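Local coordinates for protein thymidylate synthase thyX (Helicobacter pylori, PDB 3N3Y) that probably catalyses the reductive methylation of dUMP to dTMP, with methylenetetrahydrofolate as methyl donor and NADPH and reduced FAD as the reductant, at residues L107-T112 with M132-L137. Sequence-based numbering, arbitrary orientation.
Sequences LPLNET and MSVLAL
Leu107 and Leu109, on the loop that leads into helix 111-117, face Leu135 and Val134 of helix 127-145, with alpha carbons 8.0 Å apart for Leu107 and Leu135 and 8.1 Å for Leu109 and Val134. The contact is wholly apolar. Leu109 points at the helix and makes the closest approach, its CD2 lying 3.6 Å from Val134 CG1. These two side chains run past each other in opposite directions. Val134 CG1 is anti to the backbone N (chi1 -177°), which turns this methyl to the loop. Leu135 does not aim its first bond at the loop, but its CD2 methyl comes close and meets both leucines: it is 3.9 Å from Leu107 CD2 and 4.0 Å from Leu109 CD1. Leu135 crosses each of them roughly at right angles. Asn110 is the N-cap of helix 111-117, through a hydrogen bond from Asn113 N to its OD1. Val134 is buried, and also packs on Leu114 and Ala117 of that helix and on Phe106. On helix 127-145, Leu109 also touches Ala131 and Leu107 touches Glu138. Leu135 packs on Asn139 of a second subunit, so this helical region, away from the nucleotide and flavin sites, borders a subunit interface.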
loop_
_atom_site.group_PDB
_atom_site.type_symbol
_atom_site.label_atom_id
_atom_site.label_comp_id
_atom_site.label_asym_id
_atom_site.label_seq_id
_atom_site.Cartn_x
_atom_site.Cartn_y
_atom_site.Cartn_z
ATOM N N LEU A 107 1.358 27.628 36.158
ATOM C CA LEU A 107 1.481 27.456 37.606
ATOM C C LEU A 107 1.137 28.768 38.316
ATOM O O LEU A 107 1.448 29.846 37.817
ATOM C CB LEU A 107 2.894 27.015 37.985
ATOM C CG LEU A 107 3.394 25.751 37.285
ATOM C CD1 LEU A 107 4.832 25.411 37.704
ATOM C CD2 LEU A 107 2.454 24.584 37.552
ATOM N N PRO A 108 0.489 28.675 39.483
ATOM C CA PRO A 108 0.187 27.406 40.141
ATOM C C PRO A 108 -1.029 26.744 39.526
ATOM O O PRO A 108 -1.847 27.406 38.886
ATOM C CB PRO A 108 -0.124 27.836 41.573
ATOM C CG PRO A 108 -0.762 29.175 41.406
ATOM C CD PRO A 108 -0.074 29.823 40.221
ATOM N N LEU A 109 -1.132 25.436 39.708
ATOM C CA LEU A 109 -2.309 24.707 39.280
ATOM C C LEU A 109 -3.491 25.287 40.019
ATOM O O LEU A 109 -3.419 25.538 41.224
ATOM C CB LEU A 109 -2.172 23.220 39.614
ATOM C CG LEU A 109 -0.978 22.501 38.974
ATOM C CD1 LEU A 109 -1.061 20.998 39.190
ATOM C CD2 LEU A 109 -0.892 22.824 37.487
ATOM N N ASN A 110 -4.562 25.533 39.285
ATOM C CA ASN A 110 -5.818 25.967 39.859
ATOM C C ASN A 110 -6.818 25.982 38.725
ATOM O O ASN A 110 -6.428 25.856 37.561
ATOM C CB ASN A 110 -5.686 27.342 40.530
ATOM C CG ASN A 110 -5.261 28.427 39.562
ATOM O OD1 ASN A 110 -5.552 28.361 38.372
ATOM N ND2 ASN A 110 -4.570 29.435 40.072
ATOM N N GLU A 111 -8.097 26.126 39.054
ATOM C CA GLU A 111 -9.166 25.955 38.079
ATOM C C GLU A 111 -8.973 26.739 36.779
ATOM O O GLU A 111 -9.209 26.211 35.687
ATOM C CB GLU A 111 -10.511 26.299 38.703
ATOM C CG GLU A 111 -10.934 25.350 39.802
ATOM C CD GLU A 111 -12.207 25.813 40.490
ATOM O OE1 GLU A 111 -12.145 26.153 41.697
ATOM O OE2 GLU A 111 -13.262 25.856 39.814
ATOM N N THR A 112 -8.548 27.990 36.903
ATOM C CA THR A 112 -8.329 28.848 35.749
ATOM C C THR A 112 -7.163 28.365 34.884
ATOM O O THR A 112 -7.271 28.304 33.664
ATOM C CB THR A 112 -7.998 30.280 36.180
ATOM O OG1 THR A 112 -8.919 30.713 37.188
ATOM C CG2 THR A 112 -8.055 31.215 34.981
ATOM N N MET A 132 -0.240 16.175 36.112
ATOM C CA MET A 132 1.081 15.875 35.561
ATOM C C MET A 132 1.258 16.394 34.113
ATOM O O MET A 132 2.330 16.910 33.755
ATOM C CB MET A 132 1.393 14.383 35.646
ATOM C CG MET A 132 1.310 13.835 37.065
ATOM S SD MET A 132 2.108 14.885 38.319
ATOM C CE MET A 132 2.507 13.630 39.540
ATOM N N SER A 133 0.225 16.294 33.285
ATOM C CA SER A 133 0.381 16.785 31.912
ATOM C C SER A 133 0.659 18.272 31.915
ATOM O O SER A 133 1.514 18.744 31.167
ATOM C CB SER A 133 -0.840 16.489 31.038
ATOM O OG SER A 133 -0.998 15.103 30.897
ATOM N N VAL A 134 -0.061 19.003 32.760
ATOM C CA VAL A 134 0.164 20.442 32.906
ATOM C C VAL A 134 1.569 20.755 33.435
ATOM O O VAL A 134 2.233 21.656 32.929
ATOM C CB VAL A 134 -0.901 21.097 33.798
ATOM C CG1 VAL A 134 -0.682 22.630 33.883
ATOM C CG2 VAL A 134 -2.304 20.770 33.244
ATOM N N LEU A 135 2.033 19.995 34.423
ATOM C CA LEU A 135 3.407 20.163 34.894
ATOM C C LEU A 135 4.391 20.039 33.728
ATOM O O LEU A 135 5.293 20.865 33.578
ATOM C CB LEU A 135 3.752 19.163 36.013
ATOM C CG LEU A 135 2.877 19.263 37.273
ATOM C CD1 LEU A 135 3.496 18.538 38.475
ATOM C CD2 LEU A 135 2.570 20.721 37.628
ATOM N N ALA A 136 4.198 19.006 32.905
ATOM C CA ALA A 136 5.054 18.751 31.744
ATOM C C ALA A 136 4.950 19.879 30.735
ATOM O O ALA A 136 5.947 20.284 30.142
ATOM C CB ALA A 136 4.696 17.414 31.093
ATOM N N LEU A 137 3.734 20.378 30.545
ATOM C CA LEU A 137 3.490 21.468 29.616
ATOM C C LEU A 137 4.194 22.725 30.095
ATOM O O LEU A 137 4.783 23.456 29.299
ATOM C CB LEU A 137 1.984 21.731 29.447
ATOM C CG LEU A 137 1.597 22.913 28.544
ATOM C CD1 LEU A 137 1.891 22.610 27.084
ATOM C CD2 LEU A 137 0.139 23.273 28.703
#